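PDB 3P8L: geranyltranstransferase from Enterococcus faecalis, which probably catalyses the magnesium-dependent condensation of isopentenyl diphosphate with geranyl diphosphate, giving (2E,6E)-farnesyl diphosphate and diphosphate. Local coordinates for residues Thr60-Gln66 with Asn286-Leu292; Glu40-Ser45 with Pro106-Phe112; Ala221-Arg225 with Gln298-Arg302; Thr71-Val76 with Leu131-Leu137. All coordinates share one frame; numbering follows the deposited sequence. Where two conformers were deposited one is given.

Overall arrangement
From the N terminus, residues 40-45 open interaction 2, residues 60-66 interaction 1 and residues 71-76 interaction 4. Interaction 2 closes first, at 106-112, and interaction 4 next, at 131-137; the two cross each other. Interaction 2 also crosses interaction 1, whose long loop contains the whole of interaction 4 and closes only at 286-292. Interaction 3 starts within that loop, at 221-225, and ends beyond it at the C-terminal residues 298-302. Interactions 1 and 4 touch through Val62 and Asp73, while 1 and 2 lie on opposite sides of the chain's centre. Helix 36-47 is tied to 108-112, helix 71-92 to 114-133, 53-64 to the last helix, and 205-230 to the C-terminal tail, in a largely helical fold.

Interaction 1 of 4, residues Thr60-Gln66 with Asn286-Leu292; sequences TTVAAFQ and NFSEEHL
The side chains of Asn286 and Gln66 cross at about a right angle, and Asn286 ND2 makes a weak hydrogen bond of 3.3 Å to Gln66 OE1. Phe287 follows, with CG anti to its backbone N (chi1 -172°), which turns the ring back over the end of helix 53-64. Its CE1 lies 3.6 Å above one face of the Phe65 ring, near the rim; the planes are inclined at 45°, an oblique aromatic pair. The same CE1 touches Ala64 CB. Ser288 N then donates to Ala64 O (2.7 Å), a carbonyl at the C-terminal end of the helix that also receives a CA-H contact from Phe287. This joins the start of the last helix of the all-alpha isoprenoid synthase fold to the end of helix 53-64. Ser288 OG accepts a nearly straight bond from Gln66 NE2 (2.9 Å, 169° at the hydrogen), and a water links it to Ala63 O. In the first turn of the helix, the His291 ring lies face-on to Ala63 CB, which sits 3.9 Å from the ring centroid and almost on its normal; NE2 bonds to His8 O of the N-terminal histidine tag. Leu292 sends CD2 to 3.6 Å from Thr61 OG1, a hydroxyl bonded to Leu57 O; its CG packs on Ala64 CB, and Leu292 also touches Phe214 of helix 205-230.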
# COMPACT_ATOMS: atom_id res chain seq x y z
N THR A 60 2.59 6.93 -22.85
CA THR A 60 2.02 7.53 -24.04
C THR A 60 1.78 9.03 -23.79
O THR A 60 1.99 9.85 -24.69
CB THR A 60 0.74 6.79 -24.47
OG1 THR A 60 1.06 5.40 -24.66
CG2 THR A 60 0.19 7.34 -25.77
N THR A 61 1.38 9.37 -22.57
CA THR A 61 1.07 10.75 -22.20
C THR A 61 2.36 11.58 -22.21
O THR A 61 2.37 12.69 -22.72
CB THR A 61 0.30 10.82 -20.85
OG1 THR A 61 -0.94 10.12 -21.01
CG2 THR A 61 -0.00 12.25 -20.43
N VAL A 62 3.43 11.01 -21.67
CA VAL A 62 4.76 11.63 -21.71
C VAL A 62 5.23 11.82 -23.17
O VAL A 62 5.80 12.86 -23.52
CB VAL A 62 5.79 10.80 -20.87
CG1 VAL A 62 7.21 11.36 -21.00
CG2 VAL A 62 5.38 10.78 -19.40
N ALA A 63 4.95 10.82 -24.02
CA ALA A 63 5.28 10.87 -25.45
C ALA A 63 4.52 11.99 -26.17
O ALA A 63 5.12 12.73 -26.96
CB ALA A 63 5.02 9.53 -26.13
N ALA A 64 3.23 12.10 -25.88
CA ALA A 64 2.38 13.18 -26.40
C ALA A 64 2.94 14.60 -26.15
O ALA A 64 2.75 15.47 -27.00
CB ALA A 64 0.98 13.05 -25.84
N PHE A 65 3.61 14.81 -25.02
CA PHE A 65 4.23 16.12 -24.71
C PHE A 65 5.71 16.22 -25.11
O PHE A 65 6.43 17.12 -24.65
CB PHE A 65 4.07 16.47 -23.22
CG PHE A 65 2.65 16.65 -22.79
CD1 PHE A 65 2.03 15.69 -22.01
CD2 PHE A 65 1.92 17.78 -23.17
CE1 PHE A 65 0.72 15.82 -21.61
CE2 PHE A 65 0.60 17.93 -22.78
CZ PHE A 65 -0.00 16.94 -21.99
N GLN A 66 6.13 15.29 -25.96
CA GLN A 66 7.42 15.29 -26.63
C GLN A 66 8.61 15.34 -25.68
O GLN A 66 9.59 16.04 -25.93
CB GLN A 66 7.48 16.40 -27.70
CG GLN A 66 6.61 16.10 -28.93
CD GLN A 66 6.35 17.32 -29.80
OE1 GLN A 66 7.01 18.35 -29.67
NE2 GLN A 66 5.37 17.21 -30.70
N ASN A 286 4.09 22.24 -28.33
CA ASN A 286 4.75 20.95 -28.49
C ASN A 286 3.86 19.81 -27.99
O ASN A 286 3.95 19.39 -26.83
CB ASN A 286 6.10 20.95 -27.77
CG ASN A 286 7.10 21.91 -28.41
OD1 ASN A 286 7.48 22.91 -27.80
ND2 ASN A 286 7.51 21.61 -29.64
N PHE A 287 3.01 19.32 -28.88
CA PHE A 287 2.05 18.29 -28.52
C PHE A 287 1.72 17.35 -29.68
O PHE A 287 1.12 17.77 -30.67
CB PHE A 287 0.78 18.92 -27.95
CG PHE A 287 -0.19 17.94 -27.37
CD1 PHE A 287 0.14 17.20 -26.24
CD2 PHE A 287 -1.43 17.76 -27.95
CE1 PHE A 287 -0.75 16.29 -25.70
CE2 PHE A 287 -2.34 16.84 -27.42
CZ PHE A 287 -1.99 16.10 -26.29
N SER A 288 2.15 16.09 -29.56
CA SER A 288 1.82 15.05 -30.54
C SER A 288 0.50 14.37 -30.15
O SER A 288 0.50 13.36 -29.43
CB SER A 288 2.93 13.99 -30.62
OG SER A 288 4.18 14.55 -31.02
N GLU A 289 -0.61 14.93 -30.64
CA GLU A 289 -1.97 14.46 -30.32
C GLU A 289 -2.26 13.00 -30.66
O GLU A 289 -3.08 12.35 -29.99
CB GLU A 289 -3.02 15.36 -30.98
CG GLU A 289 -2.65 15.84 -32.39
CD GLU A 289 -3.80 16.50 -33.11
OE1 GLU A 289 -4.68 15.77 -33.61
OE2 GLU A 289 -3.82 17.75 -33.18
N GLU A 290 -1.59 12.49 -31.70
CA GLU A 290 -1.86 11.14 -32.25
C GLU A 290 -1.60 10.04 -31.23
O GLU A 290 -2.28 9.03 -31.25
CB GLU A 290 -1.04 10.84 -33.51
CG GLU A 290 -0.62 12.05 -34.34
CD GLU A 290 0.76 12.56 -33.94
OE1 GLU A 290 1.72 11.75 -33.88
OE2 GLU A 290 0.88 13.79 -33.69
N HIS A 291 -0.61 10.24 -30.36
CA HIS A 291 -0.33 9.27 -29.30
C HIS A 291 -1.58 8.99 -28.46
O HIS A 291 -1.99 7.84 -28.33
CB HIS A 291 0.85 9.71 -28.44
CG HIS A 291 2.17 9.45 -29.07
ND1 HIS A 291 2.66 8.17 -29.25
CD2 HIS A 291 3.10 10.28 -29.60
CE1 HIS A 291 3.84 8.23 -29.84
NE2 HIS A 291 4.13 9.50 -30.05
N LEU A 292 -2.20 10.04 -27.95
CA LEU A 292 -3.41 9.87 -27.18
C LEU A 292 -4.67 9.63 -28.03
O LEU A 292 -5.52 8.84 -27.63
CB LEU A 292 -3.59 11.03 -26.19
CG LEU A 292 -2.58 11.07 -25.04
CD1 LEU A 292 -2.78 12.31 -24.18
CD2 LEU A 292 -2.69 9.82 -24.18
O HOH W 1 5.98 12.61 -29.65

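Interaction 2 of 4, residues Glu40-Ser45 with Pro106-Phe112; sequences EAMLYS and PTNHKVF
The Phe112 ring is covered on one face by Ala41, whose CB lies 3.9 Å from the ring centroid and close to its normal, a CH-pi contact, and on the opposite face by CG1 of its own neighbour Val111. In this isoprenoid synthase fold the contact sets helix 36-47 against the short helix 108-112, just after the first aspartate-rich motif of the family; the short helical segments have directions 139° apart and axes 10.5 Å apart at closest approach. At the edge of the Phe112 ring, CE2 comes to 3.6 Å from Tyr44 CB, and this edge is turned to the face of the tyrosine ring, making an offset edge-to-face pair with planes at 73°. The Tyr44 ring in turn has the carbonyl oxygen of Pro106 at its edge, in its plane, and Val111 CG2 obliquely beside CZ at 3.7 Å. The aspartate-rich motif, which in relatives binds magnesium and the substrate diphosphate, is close by: Thr107 packs on Asp92 of that motif, and its hydroxyl bonds to Asp99 O, just beyond it. A chi1 of 173° swings the Tyr44 ring away from its own N and across to Pro106. Its OH donates to Pro106 O, but the modelled separation of 2.4 Å is shorter than usual, and the exact length is doubtful. The amide nitrogen of Asn108 serves two acceptors on helix 36-47. To Ala41 O the bond from ND2 is weak and bent, whereas to Ser45 OG, almost in the amide plane, ND2 donates nearly straight at 2.8 Å.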
# COMPACT_ATOMS: atom_id res chain seq x y z
N GLU A 40 8.55 -15.22 -5.59
CA GLU A 40 8.09 -16.03 -6.74
C GLU A 40 6.61 -15.90 -7.04
O GLU A 40 6.19 -15.93 -8.19
CB GLU A 40 8.42 -17.51 -6.51
CG GLU A 40 9.85 -17.84 -6.81
CD GLU A 40 10.22 -19.22 -6.31
OE1 GLU A 40 9.40 -20.14 -6.52
OE2 GLU A 40 11.30 -19.38 -5.70
N ALA A 41 5.82 -15.74 -5.99
CA ALA A 41 4.39 -15.62 -6.17
C ALA A 41 4.03 -14.27 -6.80
O ALA A 41 3.18 -14.19 -7.70
CB ALA A 41 3.69 -15.83 -4.85
N MET A 42 4.72 -13.21 -6.36
CA MET A 42 4.55 -11.89 -6.97
C MET A 42 5.02 -11.90 -8.42
O MET A 42 4.32 -11.40 -9.30
CB MET A 42 5.27 -10.80 -6.13
CG MET A 42 4.61 -10.56 -4.76
SD MET A 42 5.25 -9.30 -3.61
CE MET A 42 6.90 -9.93 -3.45
N LEU A 43 6.20 -12.48 -8.68
CA LEU A 43 6.72 -12.57 -10.05
C LEU A 43 5.81 -13.42 -10.93
O LEU A 43 5.66 -13.15 -12.11
CB LEU A 43 8.14 -13.15 -10.07
CG LEU A 43 9.34 -12.34 -9.58
CD1 LEU A 43 10.63 -13.19 -9.58
CD2 LEU A 43 9.55 -11.08 -10.43
N TYR A 44 5.18 -14.45 -10.36
CA TYR A 44 4.25 -15.25 -11.15
C TYR A 44 3.16 -14.36 -11.77
O TYR A 44 2.93 -14.41 -12.99
CB TYR A 44 3.60 -16.36 -10.32
CG TYR A 44 2.51 -17.08 -11.08
CD1 TYR A 44 2.83 -18.04 -12.05
CD2 TYR A 44 1.17 -16.83 -10.82
CE1 TYR A 44 1.83 -18.72 -12.75
CE2 TYR A 44 0.15 -17.49 -11.54
CZ TYR A 44 0.51 -18.44 -12.51
OH TYR A 44 -0.45 -19.12 -13.23
N SER A 45 2.53 -13.54 -10.94
CA SER A 45 1.41 -12.73 -11.39
C SER A 45 1.82 -11.59 -12.32
O SER A 45 1.04 -11.19 -13.17
CB SER A 45 0.65 -12.17 -10.19
OG SER A 45 -0.05 -13.20 -9.51
N PRO A 106 -3.52 -20.46 -14.49
CA PRO A 106 -4.14 -20.44 -13.16
C PRO A 106 -3.82 -19.17 -12.38
O PRO A 106 -2.73 -18.60 -12.52
CB PRO A 106 -3.51 -21.64 -12.45
CG PRO A 106 -2.31 -21.99 -13.26
CD PRO A 106 -2.61 -21.61 -14.64
N THR A 107 -4.77 -18.77 -11.56
CA THR A 107 -4.67 -17.56 -10.75
C THR A 107 -3.71 -17.81 -9.62
O THR A 107 -3.38 -18.97 -9.32
CB THR A 107 -6.04 -17.11 -10.25
OG1 THR A 107 -6.75 -18.24 -9.76
CG2 THR A 107 -6.85 -16.47 -11.39
N ASN A 108 -3.24 -16.72 -9.01
CA ASN A 108 -2.23 -16.80 -7.96
C ASN A 108 -2.57 -17.77 -6.81
O ASN A 108 -1.74 -18.59 -6.43
CB ASN A 108 -1.90 -15.40 -7.44
CG ASN A 108 -0.61 -15.38 -6.66
OD1 ASN A 108 -0.52 -15.96 -5.59
ND2 ASN A 108 0.41 -14.69 -7.19
N HIS A 109 -3.79 -17.69 -6.27
CA HIS A 109 -4.22 -18.59 -5.18
C HIS A 109 -4.31 -20.06 -5.59
O HIS A 109 -4.12 -20.93 -4.75
CB HIS A 109 -5.54 -18.14 -4.55
CG HIS A 109 -6.71 -18.14 -5.47
ND1 HIS A 109 -6.95 -17.10 -6.36
CD2 HIS A 109 -7.75 -19.00 -5.61
CE1 HIS A 109 -8.07 -17.33 -7.01
NE2 HIS A 109 -8.58 -18.48 -6.58
N LYS A 110 -4.59 -20.32 -6.87
CA LYS A 110 -4.62 -21.69 -7.41
C LYS A 110 -3.23 -22.26 -7.51
O LYS A 110 -3.03 -23.47 -7.37
CB LYS A 110 -5.29 -21.74 -8.79
CG LYS A 110 -6.79 -21.46 -8.76
CD LYS A 110 -7.50 -22.23 -7.66
CE LYS A 110 -7.88 -23.63 -8.11
NZ LYS A 110 -8.74 -24.27 -7.09
N VAL A 111 -2.25 -21.39 -7.73
CA VAL A 111 -0.89 -21.87 -7.74
C VAL A 111 -0.31 -22.04 -6.33
O VAL A 111 0.21 -23.12 -6.01
CB VAL A 111 0.02 -21.04 -8.68
CG1 VAL A 111 1.41 -21.60 -8.73
CG2 VAL A 111 -0.56 -21.01 -10.06
N PHE A 112 -0.44 -21.01 -5.49
CA PHE A 112 0.37 -20.90 -4.27
C PHE A 112 -0.41 -21.05 -2.97
O PHE A 112 0.17 -21.04 -1.89
CB PHE A 112 1.14 -19.57 -4.26
CG PHE A 112 2.15 -19.44 -5.37
CD1 PHE A 112 3.39 -20.06 -5.28
CD2 PHE A 112 1.85 -18.69 -6.50
CE1 PHE A 112 4.35 -19.95 -6.31
CE2 PHE A 112 2.77 -18.56 -7.54
CZ PHE A 112 4.04 -19.19 -7.45

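Interaction 3 of 4, residues Ala221-Arg225 with Gln298-Arg302; sequences AFQIR and QLQLR
Ala221 meets Leu299 through its methyl group, CB lying 3.8 Å from CD1 of the leucine, with Leu266 of helix 259-283 close behind. Leu299 CD1 also reaches the backbone of the next residue, 3.8 Å from Phe222 N, while its CD2 comes near the edge of the Phe222 ring. One turn further along the helix, Arg225 carries the polar part of the contact. Its chain leaves the backbone on the side facing away from N (chi1 154°), then bends at chi2 and again at chi3, bringing the guanidinium alongside the C-terminal tail edge-on. NH2 donates to Gln298 O at 2.9 Å, with 165° at the hydrogen and the acceptor close to the guanidinium plane; NE adds a weak bond to Leu299 O (3.2 Å). One arginine thus holds two successive carbonyls of the C-terminal tail. Its CD packs at 3.8 Å on Leu301 CD2; the Leu301 side chain also touches Leu228. Helix 205-230 carries the FQxxDD signature of trans-prenyltransferases, and Arg225, which fastens the tail, directly precedes its aspartates, the second aspartate-rich motif that in relatives takes part in binding magnesium.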
# COMPACT_ATOMS: atom_id res chain seq x y z
N ALA A 221 -15.15 4.84 -21.68
CA ALA A 221 -15.19 4.23 -23.02
C ALA A 221 -14.64 2.79 -23.03
O ALA A 221 -15.17 1.93 -23.72
CB ALA A 221 -14.46 5.10 -24.05
N PHE A 222 -13.60 2.55 -22.23
CA PHE A 222 -12.95 1.24 -22.08
C PHE A 222 -13.94 0.22 -21.53
O PHE A 222 -14.05 -0.89 -22.06
CB PHE A 222 -11.70 1.39 -21.17
CG PHE A 222 -11.06 0.09 -20.72
CD1 PHE A 222 -10.33 -0.70 -21.60
CD2 PHE A 222 -11.15 -0.31 -19.38
CE1 PHE A 222 -9.72 -1.90 -21.17
CE2 PHE A 222 -10.55 -1.50 -18.93
CZ PHE A 222 -9.83 -2.30 -19.84
N GLN A 223 -14.67 0.62 -20.49
CA GLN A 223 -15.66 -0.25 -19.86
C GLN A 223 -16.89 -0.52 -20.73
O GLN A 223 -17.34 -1.66 -20.82
CB GLN A 223 -16.10 0.32 -18.52
CG GLN A 223 -16.62 -0.74 -17.55
CD GLN A 223 -15.55 -1.21 -16.59
OE1 GLN A 223 -15.06 -2.33 -16.68
NE2 GLN A 223 -15.18 -0.33 -15.66
N ILE A 224 -17.42 0.53 -21.35
CA ILE A 224 -18.57 0.39 -22.25
C ILE A 224 -18.23 -0.55 -23.42
O ILE A 224 -19.05 -1.39 -23.79
CB ILE A 224 -19.10 1.76 -22.76
CG1 ILE A 224 -19.59 2.62 -21.58
CG2 ILE A 224 -20.24 1.58 -23.77
CD1 ILE A 224 -19.69 4.10 -21.89
N ARG A 225 -17.03 -0.40 -23.98
CA ARG A 225 -16.50 -1.28 -25.03
C ARG A 225 -16.39 -2.75 -24.59
O ARG A 225 -16.76 -3.65 -25.35
CB ARG A 225 -15.15 -0.74 -25.51
CG ARG A 225 -14.16 -1.74 -26.11
CD ARG A 225 -14.32 -1.86 -27.61
NE ARG A 225 -13.04 -1.75 -28.30
CZ ARG A 225 -12.14 -2.74 -28.42
NH1 ARG A 225 -12.37 -3.93 -27.89
NH2 ARG A 225 -11.01 -2.52 -29.07
N GLN A 298 -8.47 3.10 -30.94
CA GLN A 298 -8.43 1.64 -30.72
C GLN A 298 -9.70 1.13 -30.02
O GLN A 298 -10.04 -0.05 -30.14
CB GLN A 298 -7.19 1.20 -29.92
CG GLN A 298 -5.82 1.46 -30.57
CD GLN A 298 -5.85 1.55 -32.08
OE1 GLN A 298 -6.85 1.20 -32.72
NE2 GLN A 298 -4.76 2.03 -32.67
N LEU A 299 -10.39 2.01 -29.30
CA LEU A 299 -11.63 1.64 -28.59
C LEU A 299 -12.92 1.66 -29.45
O LEU A 299 -13.98 1.25 -28.97
CB LEU A 299 -11.82 2.49 -27.33
CG LEU A 299 -10.80 2.47 -26.20
CD1 LEU A 299 -11.28 3.36 -25.07
CD2 LEU A 299 -10.51 1.06 -25.66
N GLN A 300 -12.83 2.14 -30.69
CA GLN A 300 -13.95 2.09 -31.66
C GLN A 300 -14.42 0.66 -31.95
O GLN A 300 -13.68 -0.30 -31.74
CB GLN A 300 -13.55 2.73 -32.99
CG GLN A 300 -13.56 4.26 -33.03
CD GLN A 300 -13.03 4.83 -34.35
OE1 GLN A 300 -12.83 4.11 -35.33
NE2 GLN A 300 -12.80 6.14 -34.37
N LEU A 301 -15.66 0.53 -32.43
CA LEU A 301 -16.16 -0.76 -32.89
C LEU A 301 -16.22 -0.81 -34.41
O LEU A 301 -16.67 0.14 -35.06
CB LEU A 301 -17.53 -1.08 -32.28
CG LEU A 301 -17.55 -1.38 -30.77
CD1 LEU A 301 -18.98 -1.43 -30.25
CD2 LEU A 301 -16.80 -2.66 -30.43
N ARG A 302 -15.74 -1.93 -34.97
CA ARG A 302 -15.64 -2.10 -36.43
C ARG A 302 -16.43 -3.32 -36.91
O ARG A 302 -16.42 -4.37 -36.27
CB ARG A 302 -14.17 -2.24 -36.84
CG ARG A 302 -13.89 -2.04 -38.32
CD ARG A 302 -12.52 -1.43 -38.56
NE ARG A 302 -12.49 0.00 -38.25
CZ ARG A 302 -11.98 0.54 -37.14
NH1 ARG A 302 -12.01 1.85 -36.96
NH2 ARG A 302 -11.44 -0.23 -36.20
OXT ARG A 302 -17.08 -3.27 -37.96

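Interaction 4 of 4, residues Thr71-Val76 with Leu131-Leu137; sequences TQDYQV and LLSLSQL
Gln75 OE1 accepts a hydrogen bond from the backbone N of Gln136 at 2.8 Å, with 162° at the hydrogen and the donor tilted somewhat from the plane of the amide carbonyl. The glutamine chain is extended beyond CG, and this lays its oxygen against the turn that follows helix 114-133, where Ser135 CB also touches it at 3.3 Å. That turn is braced from within: Ser135 OG folds back to donate to Leu132 O (2.7 Å) at the end of the helix. Gln136 lies over the first turn of helix 71-92, its OE1 3.6 Å from the methyl CG2 of Thr71. Gln72 bends at chi2; its CB lies 3.9 Å from Leu137 CD2 and its OE1 turns to Gln136 CB, while the side chains of Gln72 and Gln136 cross at about a right angle. The apolar part of the contact is carried by the CG2 branch of Val76, which reaches Leu132 CD1 at 3.8 Å and Leu137 CD1 at 4.0 Å. Leu131 CD2 comes to 3.4 Å from Gln75 O. The contact joins the start of helix 71-92 to the end of helix 114-133 within the helical bundle of the fold. Leu131 also packs on Val24 and Phe28 of helix 13-31, Val76 and Leu137 meet Leu145 of helix 139-153 and Leu200 of helix 175-200, and Ser133 O bonds to Gln147 of the second subunit.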
# COMPACT_ATOMS: atom_id res chain seq x y z
N THR A 71 14.30 7.16 -16.66
CA THR A 71 14.13 6.20 -15.56
C THR A 71 12.86 6.39 -14.71
O THR A 71 12.07 5.44 -14.55
CB THR A 71 15.40 6.21 -14.65
OG1 THR A 71 16.55 6.02 -15.48
CG2 THR A 71 15.36 5.10 -13.62
N GLN A 72 12.64 7.60 -14.21
CA GLN A 72 11.50 7.90 -13.34
C GLN A 72 10.13 7.72 -13.98
O GLN A 72 9.15 7.44 -13.28
CB GLN A 72 11.58 9.31 -12.73
CG GLN A 72 11.58 10.45 -13.74
CD GLN A 72 12.98 10.93 -14.07
OE1 GLN A 72 13.89 10.13 -14.30
NE2 GLN A 72 13.16 12.25 -14.07
N ASP A 73 10.06 7.88 -15.30
CA ASP A 73 8.83 7.62 -16.05
C ASP A 73 8.50 6.13 -16.00
O ASP A 73 7.36 5.77 -15.74
CB ASP A 73 8.91 8.09 -17.51
CG ASP A 73 9.35 9.55 -17.64
OD1 ASP A 73 10.05 9.88 -18.61
OD2 ASP A 73 9.00 10.36 -16.76
N TYR A 74 9.51 5.29 -16.23
CA TYR A 74 9.36 3.85 -16.14
C TYR A 74 9.07 3.39 -14.72
O TYR A 74 8.30 2.45 -14.54
CB TYR A 74 10.58 3.10 -16.69
CG TYR A 74 10.85 3.39 -18.15
CD1 TYR A 74 9.99 2.92 -19.14
CD2 TYR A 74 11.97 4.13 -18.55
CE1 TYR A 74 10.23 3.19 -20.50
CE2 TYR A 74 12.22 4.41 -19.90
CZ TYR A 74 11.34 3.94 -20.86
OH TYR A 74 11.57 4.18 -22.18
N GLN A 75 9.69 4.05 -13.74
CA GLN A 75 9.45 3.78 -12.33
C GLN A 75 8.02 4.07 -11.92
O GLN A 75 7.40 3.24 -11.24
CB GLN A 75 10.47 4.52 -11.44
CG GLN A 75 11.86 3.90 -11.56
CD GLN A 75 12.93 4.68 -10.84
OE1 GLN A 75 12.90 5.90 -10.79
NE2 GLN A 75 13.88 3.96 -10.26
N VAL A 76 7.49 5.23 -12.33
CA VAL A 76 6.08 5.59 -12.08
C VAL A 76 5.13 4.60 -12.77
O VAL A 76 4.13 4.19 -12.17
CB VAL A 76 5.76 7.06 -12.49
CG1 VAL A 76 4.25 7.38 -12.39
CG2 VAL A 76 6.52 8.05 -11.60
N LEU A 131 8.69 1.49 -4.33
CA LEU A 131 9.33 1.87 -5.58
C LEU A 131 9.21 3.37 -5.86
O LEU A 131 10.23 4.04 -6.12
CB LEU A 131 8.81 1.03 -6.77
CG LEU A 131 9.38 1.47 -8.14
CD1 LEU A 131 10.91 1.33 -8.23
CD2 LEU A 131 8.69 0.72 -9.29
N LEU A 132 8.00 3.90 -5.80
CA LEU A 132 7.74 5.33 -5.97
C LEU A 132 8.54 6.23 -4.99
O LEU A 132 9.10 7.27 -5.41
CB LEU A 132 6.24 5.61 -5.92
CG LEU A 132 5.70 6.93 -6.47
CD1 LEU A 132 6.20 7.19 -7.91
CD2 LEU A 132 4.17 6.92 -6.46
N SER A 133 8.62 5.81 -3.73
CA SER A 133 9.41 6.50 -2.69
C SER A 133 10.92 6.50 -2.96
O SER A 133 11.63 7.46 -2.58
CB SER A 133 9.12 5.89 -1.30
OG SER A 133 9.88 4.72 -1.08
N LEU A 134 11.40 5.45 -3.62
CA LEU A 134 12.80 5.31 -3.99
C LEU A 134 13.12 5.73 -5.44
O LEU A 134 14.24 5.54 -5.90
CB LEU A 134 13.25 3.86 -3.77
CG LEU A 134 13.35 3.40 -2.32
CD1 LEU A 134 13.36 1.89 -2.26
CD2 LEU A 134 14.59 3.99 -1.61
N SER A 135 12.13 6.26 -6.16
CA SER A 135 12.29 6.57 -7.58
C SER A 135 13.15 7.81 -7.86
O SER A 135 13.47 8.57 -6.95
CB SER A 135 10.92 6.73 -8.25
OG SER A 135 10.24 7.88 -7.80
N GLN A 136 13.49 8.02 -9.12
CA GLN A 136 14.33 9.14 -9.54
C GLN A 136 13.62 10.50 -9.56
O GLN A 136 14.18 11.47 -10.04
CB GLN A 136 14.89 8.85 -10.93
CG GLN A 136 16.38 9.04 -11.05
CD GLN A 136 17.12 7.76 -10.82
OE1 GLN A 136 17.61 7.14 -11.77
NE2 GLN A 136 17.21 7.34 -9.56
N LEU A 137 12.39 10.57 -9.05
CA LEU A 137 11.64 11.82 -8.97
C LEU A 137 12.23 12.76 -7.94
O LEU A 137 12.74 12.31 -6.91
CB LEU A 137 10.19 11.55 -8.57
CG LEU A 137 9.27 10.83 -9.56
CD1 LEU A 137 7.92 10.61 -8.92
CD2 LEU A 137 9.16 11.65 -10.83